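Local coordinates for alpha-galactosidase (Thermus thermophilus, PDB 6LCJ), which probably hydrolyses terminal alpha-galactosyl residues of oligosaccharides, as a thermostable glycosidase of family GH36 that assembles into a hexamer, at residues His389-Met394 with Ala425-Phe430; Glu33-Pro38 with Leu121-Tyr126; Tyr405-Phe410 with Pro437-Pro442. All blocks are in the same frame, centred on the assembly; numbering follows the deposited sequence.

Interaction 1. Residues His389-Met394 with Ala425-Phe430; sequences HRLWLM and AHFTGF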
loop_
_atom_site.group_PDB
_atom_site.type_symbol
_atom_site.label_atom_id
_atom_site.label_comp_id
_atom_site.label_asym_id
_atom_site.label_seq_id
_atom_site.Cartn_x
_atom_site.Cartn_y
_atom_site.Cartn_z
ATOM N N HIS E 389 0.555 -42.039 4.453
ATOM C CA HIS E 389 -0.581 -41.612 5.263
ATOM C C HIS E 389 -1.914 -41.943 4.620
ATOM O O HIS E 389 -2.956 -41.492 5.104
ATOM C CB HIS E 389 -0.512 -40.117 5.553
ATOM C CG HIS E 389 0.686 -39.718 6.349
ATOM N ND1 HIS E 389 1.926 -39.520 5.778
ATOM C CD2 HIS E 389 0.840 -39.500 7.673
ATOM C CE1 HIS E 389 2.791 -39.182 6.715
ATOM N NE2 HIS E 389 2.157 -39.162 7.874
ATOM N N ARG E 390 -1.909 -42.716 3.539
ATOM C CA ARG E 390 -3.144 -43.125 2.895
ATOM C C ARG E 390 -3.259 -44.638 2.763
ATOM O O ARG E 390 -4.125 -45.119 2.017
ATOM C CB ARG E 390 -3.266 -42.438 1.531
ATOM C CG ARG E 390 -3.645 -40.973 1.648
ATOM C CD ARG E 390 -3.611 -40.270 0.306
ATOM N NE ARG E 390 -4.313 -38.992 0.343
ATOM C CZ ARG E 390 -4.016 -37.967 -0.448
ATOM N NH1 ARG E 390 -3.032 -38.089 -1.333
ATOM N NH2 ARG E 390 -4.699 -36.828 -0.368
ATOM N N LEU E 391 -2.420 -45.403 3.475
ATOM C CA LEU E 391 -2.437 -46.854 3.311
ATOM C C LEU E 391 -3.702 -47.484 3.883
ATOM O O LEU E 391 -4.084 -48.567 3.431
ATOM C CB LEU E 391 -1.194 -47.470 3.942
ATOM C CG LEU E 391 0.121 -47.111 3.244
ATOM C CD1 LEU E 391 1.298 -47.602 4.030
ATOM C CD2 LEU E 391 0.143 -47.701 1.842
ATOM N N TRP E 392 -4.385 -46.805 4.816
ATOM C CA TRP E 392 -5.663 -47.281 5.338
ATOM C C TRP E 392 -6.709 -47.447 4.244
ATOM O O TRP E 392 -7.705 -48.138 4.458
ATOM C CB TRP E 392 -6.196 -46.334 6.424
ATOM C CG TRP E 392 -6.123 -44.879 6.067
ATOM C CD1 TRP E 392 -5.027 -44.075 6.130
ATOM C CD2 TRP E 392 -7.197 -44.052 5.584
ATOM N NE1 TRP E 392 -5.342 -42.803 5.705
ATOM C CE2 TRP E 392 -6.670 -42.763 5.372
ATOM C CE3 TRP E 392 -8.546 -44.280 5.310
ATOM C CZ2 TRP E 392 -7.442 -41.713 4.900
ATOM C CZ3 TRP E 392 -9.307 -43.247 4.847
ATOM C CH2 TRP E 392 -8.759 -41.972 4.639
ATOM N N LEU E 393 -6.512 -46.850 3.076
ATOM C CA LEU E 393 -7.441 -47.056 1.972
ATOM C C LEU E 393 -7.300 -48.413 1.295
ATOM O O LEU E 393 -8.032 -48.675 0.338
ATOM C CB LEU E 393 -7.270 -45.958 0.925
ATOM C CG LEU E 393 -7.753 -44.645 1.512
ATOM C CD1 LEU E 393 -7.229 -43.502 0.673
ATOM C CD2 LEU E 393 -9.273 -44.645 1.621
ATOM N N MET E 394 -6.372 -49.267 1.743
ATOM C CA MET E 394 -6.245 -50.601 1.165
ATOM C C MET E 394 -7.475 -51.446 1.442
ATOM O O MET E 394 -7.657 -52.489 0.812
ATOM C CB MET E 394 -4.999 -51.295 1.714
ATOM C CG MET E 394 -3.704 -50.839 1.060
ATOM S SD MET E 394 -2.329 -51.570 1.939
ATOM C CE MET E 394 -2.538 -53.311 1.506
ATOM N N ALA E 425 5.431 -51.060 -2.394
ATOM C CA ALA E 425 4.789 -51.918 -3.390
ATOM C C ALA E 425 4.479 -53.301 -2.818
ATOM O O ALA E 425 3.403 -53.856 -3.061
ATOM C CB ALA E 425 5.667 -52.048 -4.634
ATOM N N HIS E 426 5.407 -53.877 -2.055
ATOM C CA HIS E 426 5.115 -55.156 -1.415
ATOM C C HIS E 426 3.943 -55.026 -0.451
ATOM O O HIS E 426 3.044 -55.867 -0.445
ATOM C CB HIS E 426 6.345 -55.681 -0.682
ATOM C CG HIS E 426 7.401 -56.246 -1.577
ATOM N ND1 HIS E 426 7.133 -57.197 -2.535
ATOM C CD2 HIS E 426 8.735 -56.013 -1.638
ATOM C CE1 HIS E 426 8.252 -57.517 -3.159
ATOM N NE2 HIS E 426 9.239 -56.817 -2.632
ATOM N N PHE E 427 3.916 -53.963 0.352
ATOM C CA PHE E 427 2.840 -53.817 1.326
ATOM C C PHE E 427 1.479 -53.653 0.646
ATOM O O PHE E 427 0.498 -54.287 1.036
ATOM C CB PHE E 427 3.134 -52.638 2.245
ATOM C CG PHE E 427 2.155 -52.492 3.374
ATOM C CD1 PHE E 427 2.244 -53.297 4.497
ATOM C CD2 PHE E 427 1.143 -51.546 3.315
ATOM C CE1 PHE E 427 1.352 -53.158 5.545
ATOM C CE2 PHE E 427 0.250 -51.404 4.363
ATOM C CZ PHE E 427 0.353 -52.218 5.472
ATOM N N THR E 428 1.391 -52.793 -0.361
ATOM C CA THR E 428 0.119 -52.605 -1.046
ATOM C C THR E 428 -0.192 -53.740 -2.008
ATOM O O THR E 428 -1.364 -53.931 -2.356
ATOM C CB THR E 428 0.104 -51.285 -1.838
ATOM O OG1 THR E 428 1.145 -51.306 -2.821
ATOM C CG2 THR E 428 0.292 -50.073 -0.928
ATOM N N GLY E 429 0.828 -54.474 -2.462
ATOM C CA GLY E 429 0.666 -55.437 -3.528
ATOM C C GLY E 429 0.545 -54.862 -4.923
ATOM O O GLY E 429 0.309 -55.622 -5.861
ATOM N N PHE E 430 0.690 -53.538 -5.095
ATOM C CA PHE E 430 0.579 -52.880 -6.397
ATOM C C PHE E 430 1.984 -52.727 -6.965
ATOM O O PHE E 430 2.740 -51.842 -6.555
ATOM C CB PHE E 430 -0.125 -51.530 -6.263
ATOM C CG PHE E 430 -0.690 -51.007 -7.556
ATOM C CD1 PHE E 430 0.144 -50.620 -8.590
ATOM C CD2 PHE E 430 -2.066 -50.898 -7.739
ATOM C CE1 PHE E 430 -0.383 -50.131 -9.798
ATOM C CE2 PHE E 430 -2.603 -50.407 -8.930
ATOM C CZ PHE E 430 -1.765 -50.025 -9.964
#

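Interaction 2. Residues Glu33-Pro38 with Leu121-Tyr126; sequences EVRVFP and LLLGRY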
loop_
_atom_site.group_PDB
_atom_site.type_symbol
_atom_site.label_atom_id
_atom_site.label_comp_id
_atom_site.label_asym_id
_atom_site.label_seq_id
_atom_site.Cartn_x
_atom_site.Cartn_y
_atom_site.Cartn_z
ATOM N N GLU E 33 -22.600 -28.989 9.580
ATOM C CA GLU E 33 -21.407 -28.623 10.327
ATOM C C GLU E 33 -21.414 -29.336 11.667
ATOM O O GLU E 33 -22.445 -29.380 12.342
ATOM C CB GLU E 33 -21.297 -27.113 10.540
ATOM C CG GLU E 33 -19.922 -26.739 11.052
ATOM C CD GLU E 33 -19.726 -25.254 11.215
ATOM O OE1 GLU E 33 -20.089 -24.487 10.289
ATOM O OE2 GLU E 33 -19.213 -24.861 12.286
ATOM N N VAL E 34 -20.273 -29.905 12.043
ATOM C CA VAL E 34 -20.134 -30.589 13.319
ATOM C C VAL E 34 -18.858 -30.102 13.983
ATOM O O VAL E 34 -17.882 -29.746 13.318
ATOM C CB VAL E 34 -20.135 -32.132 13.175
ATOM C CG1 VAL E 34 -21.449 -32.613 12.549
ATOM C CG2 VAL E 34 -18.940 -32.612 12.366
ATOM N N ARG E 35 -18.882 -30.057 15.310
ATOM C CA ARG E 35 -17.757 -29.576 16.092
ATOM C C ARG E 35 -17.439 -30.615 17.147
ATOM O O ARG E 35 -18.322 -31.015 17.904
ATOM C CB ARG E 35 -18.070 -28.225 16.738
ATOM C CG ARG E 35 -18.411 -27.158 15.726
ATOM C CD ARG E 35 -18.126 -25.771 16.252
ATOM N NE ARG E 35 -18.329 -24.781 15.207
ATOM C CZ ARG E 35 -18.383 -23.474 15.407
ATOM N NH1 ARG E 35 -18.258 -22.988 16.635
ATOM N NH2 ARG E 35 -18.569 -22.654 14.376
ATOM N N VAL E 36 -16.189 -31.059 17.185
ATOM C CA VAL E 36 -15.737 -32.063 18.137
ATOM C C VAL E 36 -14.573 -31.461 18.903
ATOM O O VAL E 36 -13.652 -30.907 18.293
ATOM C CB VAL E 36 -15.318 -33.368 17.432
ATOM C CG1 VAL E 36 -14.774 -34.359 18.435
ATOM C CG2 VAL E 36 -16.485 -33.967 16.661
ATOM N N PHE E 37 -14.619 -31.550 20.237
ATOM C CA PHE E 37 -13.553 -30.952 21.030
ATOM C C PHE E 37 -12.725 -32.043 21.673
ATOM O O PHE E 37 -13.286 -32.936 22.320
ATOM C CB PHE E 37 -14.111 -30.012 22.101
ATOM C CG PHE E 37 -14.981 -28.930 21.542
ATOM C CD1 PHE E 37 -14.456 -27.684 21.246
ATOM C CD2 PHE E 37 -16.320 -29.172 21.280
ATOM C CE1 PHE E 37 -15.258 -26.700 20.703
ATOM C CE2 PHE E 37 -17.128 -28.200 20.733
ATOM C CZ PHE E 37 -16.602 -26.959 20.447
ATOM N N PRO E 38 -11.409 -32.026 21.491
ATOM C CA PRO E 38 -10.570 -33.044 22.085
ATOM C C PRO E 38 -10.597 -32.947 23.597
ATOM O O PRO E 38 -10.620 -31.847 24.172
ATOM C CB PRO E 38 -9.173 -32.724 21.532
ATOM C CG PRO E 38 -9.233 -31.285 21.190
ATOM C CD PRO E 38 -10.630 -31.049 20.716
ATOM N N LEU E 121 -10.063 -28.092 18.551
ATOM C CA LEU E 121 -11.295 -28.326 17.821
ATOM C C LEU E 121 -11.012 -29.037 16.505
ATOM O O LEU E 121 -10.069 -28.684 15.789
ATOM C CB LEU E 121 -12.013 -26.996 17.561
ATOM C CG LEU E 121 -13.252 -27.087 16.687
ATOM C CD1 LEU E 121 -14.343 -27.824 17.455
ATOM C CD2 LEU E 121 -13.694 -25.718 16.248
ATOM N N LEU E 122 -11.832 -30.048 16.214
ATOM C CA LEU E 122 -12.056 -30.554 14.866
ATOM C C LEU E 122 -13.402 -30.030 14.402
ATOM O O LEU E 122 -14.411 -30.233 15.083
ATOM C CB LEU E 122 -12.069 -32.084 14.820
ATOM C CG LEU E 122 -10.752 -32.849 14.716
ATOM C CD1 LEU E 122 -10.988 -34.347 14.882
ATOM C CD2 LEU E 122 -10.065 -32.546 13.386
ATOM N N LEU E 123 -13.425 -29.362 13.251
ATOM C CA LEU E 123 -14.665 -28.838 12.696
ATOM C C LEU E 123 -14.875 -29.422 11.303
ATOM O O LEU E 123 -14.062 -29.195 10.399
ATOM C CB LEU E 123 -14.634 -27.307 12.660
ATOM C CG LEU E 123 -15.940 -26.579 12.319
ATOM C CD1 LEU E 123 -15.920 -25.157 12.854
ATOM C CD2 LEU E 123 -16.146 -26.551 10.820
ATOM N N GLY E 124 -15.979 -30.145 11.124
ATOM C CA GLY E 124 -16.339 -30.694 9.832
ATOM C C GLY E 124 -17.444 -29.877 9.193
ATOM O O GLY E 124 -18.429 -29.530 9.845
ATOM N N ARG E 125 -17.267 -29.569 7.910
ATOM C CA ARG E 125 -18.197 -28.713 7.189
ATOM C C ARG E 125 -18.435 -29.276 5.796
ATOM O O ARG E 125 -17.508 -29.349 4.986
ATOM C CB ARG E 125 -17.672 -27.278 7.104
ATOM C CG ARG E 125 -18.651 -26.315 6.439
ATOM C CD ARG E 125 -18.149 -24.895 6.461
ATOM N NE ARG E 125 -18.046 -24.402 7.825
ATOM C CZ ARG E 125 -17.300 -23.365 8.179
ATOM N NH1 ARG E 125 -16.590 -22.719 7.260
ATOM N NH2 ARG E 125 -17.265 -22.982 9.449
ATOM N N TYR E 126 -19.676 -29.666 5.520
ATOM C CA TYR E 126 -20.071 -30.059 4.176
ATOM C C TYR E 126 -20.259 -28.814 3.318
ATOM O O TYR E 126 -20.821 -27.817 3.768
ATOM C CB TYR E 126 -21.360 -30.884 4.215
ATOM C CG TYR E 126 -21.144 -32.376 4.437
ATOM C CD1 TYR E 126 -20.740 -33.211 3.399
ATOM C CD2 TYR E 126 -21.353 -32.945 5.683
ATOM C CE1 TYR E 126 -20.534 -34.581 3.609
ATOM C CE2 TYR E 126 -21.155 -34.301 5.899
ATOM C CZ TYR E 126 -20.747 -35.111 4.864
ATOM O OH TYR E 126 -20.567 -36.448 5.096
#

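Interaction 3. Residues Tyr405-Phe410 with Pro437-Pro442; sequences YFRTRF and PSWLLP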
loop_
_atom_site.group_PDB
_atom_site.type_symbol
_atom_site.label_atom_id
_atom_site.label_comp_id
_atom_site.label_asym_id
_atom_site.label_seq_id
_atom_site.Cartn_x
_atom_site.Cartn_y
_atom_site.Cartn_z
ATOM N N TYR E 405 11.664 -48.168 -8.890
ATOM C CA TYR E 405 12.875 -48.167 -9.691
ATOM C C TYR E 405 13.755 -49.334 -9.275
ATOM O O TYR E 405 13.862 -49.657 -8.086
ATOM C CB TYR E 405 13.649 -46.853 -9.540
ATOM C CG TYR E 405 12.930 -45.642 -10.086
ATOM C CD1 TYR E 405 13.066 -45.261 -11.414
ATOM C CD2 TYR E 405 12.113 -44.875 -9.260
ATOM C CE1 TYR E 405 12.394 -44.141 -11.907
ATOM C CE2 TYR E 405 11.447 -43.752 -9.737
ATOM C CZ TYR E 405 11.584 -43.393 -11.053
ATOM O OH TYR E 405 10.928 -42.274 -11.504
ATOM N N PHE E 406 14.364 -49.976 -10.268
ATOM C CA PHE E 406 15.474 -50.895 -10.068
ATOM C C PHE E 406 16.734 -50.460 -10.789
ATOM O O PHE E 406 17.831 -50.774 -10.340
ATOM C CB PHE E 406 15.097 -52.307 -10.532
ATOM C CG PHE E 406 13.973 -52.904 -9.752
ATOM C CD1 PHE E 406 12.656 -52.678 -10.137
ATOM C CD2 PHE E 406 14.228 -53.660 -8.619
ATOM C CE1 PHE E 406 11.619 -53.205 -9.417
ATOM C CE2 PHE E 406 13.200 -54.199 -7.893
ATOM C CZ PHE E 406 11.887 -53.981 -8.286
ATOM N N ARG E 407 16.604 -49.732 -11.883
ATOM C CA ARG E 407 17.773 -49.258 -12.592
ATOM C C ARG E 407 18.580 -48.289 -11.737
ATOM O O ARG E 407 18.069 -47.631 -10.827
ATOM C CB ARG E 407 17.350 -48.587 -13.894
ATOM C CG ARG E 407 16.493 -47.358 -13.708
ATOM C CD ARG E 407 15.973 -46.922 -15.065
ATOM N NE ARG E 407 15.754 -45.489 -15.171
ATOM C CZ ARG E 407 14.557 -44.914 -15.180
ATOM N NH1 ARG E 407 13.449 -45.646 -15.069
ATOM N NH2 ARG E 407 14.471 -43.599 -15.301
ATOM N N THR E 408 19.868 -48.233 -12.022
ATOM C CA THR E 408 20.690 -47.137 -11.564
ATOM C C THR E 408 21.109 -46.231 -12.711
ATOM O O THR E 408 21.565 -45.113 -12.463
ATOM C CB THR E 408 21.915 -47.684 -10.821
ATOM O OG1 THR E 408 22.420 -48.833 -11.507
ATOM C CG2 THR E 408 21.522 -48.099 -9.414
ATOM N N ARG E 409 20.941 -46.668 -13.953
ATOM C CA ARG E 409 21.168 -45.800 -15.096
ATOM C C ARG E 409 19.959 -44.899 -15.280
ATOM O O ARG E 409 18.815 -45.326 -15.082
ATOM C CB ARG E 409 21.425 -46.625 -16.359
ATOM C CG ARG E 409 22.644 -47.541 -16.197
ATOM C CD ARG E 409 22.914 -48.454 -17.393
ATOM N NE ARG E 409 23.398 -47.708 -18.542
ATOM C CZ ARG E 409 22.898 -47.837 -19.764
ATOM N NH1 ARG E 409 21.916 -48.703 -19.969
ATOM N NH2 ARG E 409 23.372 -47.110 -20.774
ATOM N N PHE E 410 20.220 -43.640 -15.633
ATOM C CA PHE E 410 19.161 -42.658 -15.855
ATOM C C PHE E 410 18.275 -42.533 -14.622
ATOM O O PHE E 410 17.046 -42.577 -14.704
ATOM C CB PHE E 410 18.350 -43.018 -17.096
ATOM C CG PHE E 410 19.204 -43.208 -18.306
ATOM C CD1 PHE E 410 19.944 -42.140 -18.816
ATOM C CD2 PHE E 410 19.320 -44.457 -18.902
ATOM C CE1 PHE E 410 20.762 -42.304 -19.919
ATOM C CE2 PHE E 410 20.139 -44.634 -20.009
ATOM C CZ PHE E 410 20.858 -43.553 -20.521
ATOM N N PRO E 437 13.991 -52.964 -19.708
ATOM C CA PRO E 437 14.959 -54.021 -19.354
ATOM C C PRO E 437 16.347 -53.784 -19.925
ATOM O O PRO E 437 17.346 -54.091 -19.261
ATOM C CB PRO E 437 14.309 -55.295 -19.918
ATOM C CG PRO E 437 12.854 -54.992 -19.933
ATOM C CD PRO E 437 12.750 -53.523 -20.278
ATOM N N SER E 438 16.448 -53.191 -21.112
ATOM C CA SER E 438 17.765 -52.900 -21.653
ATOM C C SER E 438 18.516 -51.813 -20.882
ATOM O O SER E 438 19.709 -51.625 -21.132
ATOM C CB SER E 438 17.642 -52.508 -23.123
ATOM O OG SER E 438 16.835 -51.359 -23.286
ATOM N N TRP E 439 17.870 -51.090 -19.967
ATOM C CA TRP E 439 18.579 -50.144 -19.114
ATOM C C TRP E 439 19.065 -50.775 -17.816
ATOM O O TRP E 439 19.783 -50.115 -17.045
ATOM C CB TRP E 439 17.686 -48.956 -18.756
ATOM C CG TRP E 439 17.350 -48.043 -19.879
ATOM C CD1 TRP E 439 17.600 -48.238 -21.201
ATOM C CD2 TRP E 439 16.666 -46.785 -19.779
ATOM N NE1 TRP E 439 17.124 -47.180 -21.926
ATOM C CE2 TRP E 439 16.552 -46.272 -21.076
ATOM C CE3 TRP E 439 16.148 -46.045 -18.715
ATOM C CZ2 TRP E 439 15.941 -45.047 -21.345
ATOM C CZ3 TRP E 439 15.545 -44.830 -18.981
ATOM C CH2 TRP E 439 15.444 -44.342 -20.283
ATOM N N LEU E 440 18.675 -52.025 -17.553
ATOM C CA LEU E 440 19.009 -52.722 -16.317
ATOM C C LEU E 440 20.315 -53.498 -16.461
ATOM O O LEU E 440 20.531 -54.181 -17.465
ATOM C CB LEU E 440 17.876 -53.679 -15.947
ATOM C CG LEU E 440 16.496 -53.097 -15.638
ATOM C CD1 LEU E 440 15.554 -54.231 -15.246
ATOM C CD2 LEU E 440 16.600 -52.071 -14.523
ATOM N N LEU E 441 21.181 -53.399 -15.454
ATOM C CA LEU E 441 22.300 -54.325 -15.327
ATOM C C LEU E 441 21.776 -55.727 -14.993
ATOM O O LEU E 441 20.625 -55.886 -14.577
ATOM C CB LEU E 441 23.268 -53.839 -14.248
ATOM C CG LEU E 441 23.865 -52.435 -14.442
ATOM C CD1 LEU E 441 24.654 -51.989 -13.220
ATOM C CD2 LEU E 441 24.727 -52.377 -15.677
ATOM N N PRO E 442 22.598 -56.765 -15.198
ATOM C CA PRO E 442 22.156 -58.146 -14.871
ATOM C C PRO E 442 21.688 -58.346 -13.436
ATOM O O PRO E 442 20.668 -59.001 -13.199
ATOM C CB PRO E 442 23.407 -58.981 -15.168
ATOM C CG PRO E 442 24.099 -58.216 -16.250
ATOM C CD PRO E 442 23.849 -56.751 -15.978
#

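Interaction 1. Residues His389-Met394 with Ala425-Phe430
Two side chains of the 3-10 turn 391-394, Leu-391 and Met-394, meet Phe-427 and Thr-428 at the C-terminal end of helix 415-428. The buried part is apolar. Leu-391 straddles the two helix residues with its branches. Its CD2 packs on Thr-428 CG2 at 3.6 Å, and its CD1 lies 4.0 Å from CE2 of the Phe-427 ring. Met-394 reaches the same ring obliquely through its sulfur. Its SD sits 4.4 Å from the ring centroid of Phe-427, 52° off the normal, in a Met-aromatic contact. A bend at chi3 (68°) turns Met-394 CE back over the helix end, 3.2 Å from Phe-427 O. Met-394 and Phe-427 are partly exposed, so this is the side nearer solvent, whereas Leu-391 and Thr-428 are buried. Thr-428 gives the contact its methyl and keeps its hydroxyl for the helix end. Thr-428 OG1 bonds to Leu-424 O and accepts from Phe-430 N at 3.2 Å, while Gly-429 leaves the helix with positive phi. Val-399 touches both Met-394 and Thr-428. The arrangement is an ST turn at a helix C terminus, packed against a 3-10 turn between helix 380-388 and strand 398-400 of the TIM-barrel domain.

Interaction 2. Residues Glu33-Pro38 with Leu121-Tyr126
This is an antiparallel strand pair at the centre of a six-stranded sheet in the N-terminal part of the chain. Strands 33-37 and 122-126 run at 171° to each other. Val-34 with Gly-124 and Val-36 with Leu-122 are the hydrogen-bonded pairs, each with two N-H to O bonds. Val-34 N to Gly-124 O, at 2.9 Å, lies in the carbonyl plane. The Val-36 and Leu-122 bonds run nearly along the C=O axes.

The face with Glu-33, Arg-35, Leu-123 and Arg-125 carries a salt-bridge network. Glu-33 reaches out extended, with CG anti to the backbone N (chi1 -168°). Its two oxygens serve different arginines. OE2 is gripped side-on by Arg-35, which brings NE and NH2 to this one atom, with Arg-35 NE at 3.1 Å from Glu-33 OE2. The oxygen lies in the guanidinium plane. Glu-33 OE1 takes Arg-125 NE at 3.2 Å, but from above the carboxylate plane, and the added bond from NH2 is weak. Leu-123 CD1 packs obliquely against the Arg-35 guanidinium, 3.4 Å from Arg-35 NE, and also touches Glu-33 OE2. The shared carboxylate probably offsets repulsion between the arginines, since Arg-35 NH2 and Arg-125 NH2 are 5.1 Å apart. Farther along, Leu-121 CD1 lies over one face of the Phe-37 ring in a CH-pi contact, 3.8 Å from its centroid.

The charged face meets the second subunit, where Arg-35 NH2 also bonds to Asp-256 O of that subunit. Val-34, Val-36 and Leu-122 point the other way, onto Leu-104 and Leu-106 of strand 102-108 in the seven-stranded sheet. Within their own sheet, strand 12-17 flanks 33-37 and strand 113-117 flanks 122-126.

Interaction 3. Residues Tyr405-Phe410 with Pro437-Pro442
Phe-410 O is held by two nitrogens of one side chain, both from Arg-407. NH2 makes the better bond, 2.8 Å from Arg-407 NH2 to Phe-410 O, in the carbonyl plane. NE adds a second at 3.2 Å from Arg-407 NE to Phe-410 O, from well above that plane. NE also makes a weak bond to Arg-409 O. These bonds tie the side chain back to the backbone of its own loop. Arg-407 starts in the crowded position, with CG between the backbone N and carbonyl carbon (chi1 63°), and then extends. NH1 bonds to Tyr-167 O and forms a salt bridge with Asp-435, so the group is fixed from several sides.

Its two faces are covered as well. Tyr-405 CD1 lies over one and Trp-439 CZ3 over the other. The indole presents its edge to the guanidinium, with the planes 80° apart and Trp-439 CE3 3.6 Å from Arg-407 NE. Over a face of the same indole comes the edge of Phe-410, in an edge-to-face stack with centroids 4.6 Å apart and planes at 51°. Phe-410 CD2 makes the approach, 3.6 Å from Trp-439 CE3. Leu-440 CD2 packs on Arg-407 CB at 3.6 Å. Arg-409 passes Trp-439 O with its CD. Thr-408 OG1 bonds to Glu-444 OE2 of helix 442-453.

The arrangement joins two loops of the TIM-barrel domain, one leading into helix 415-428 and one into helix 442-453. It lies at a subunit interface of the hexamer, where Arg-409 NE of each chain bonds to Thr-408 OG1 of the other, the third subunit.

From the N terminus, interaction 2 comes first. It joins strand 33-37 to strand 122-126 and closes a long loop inside the N-terminal beta region, before either other contact opens. Interactions 1 and 3 follow and cross: 389-394 opens, then 405-410, then 425-430 closes interaction 1 and 437-442 closes interaction 3. Segment 405-410 precedes helix 415-428, and 425-430 covers its C-terminal end. Their centres lie 25 Å apart and they do not touch. Interactions 2 and 3 sit on opposite sides of the chain's centre, 49 Å apart between centres, and each meets a different neighbouring subunit, whereas interaction 1 stays within its own chain.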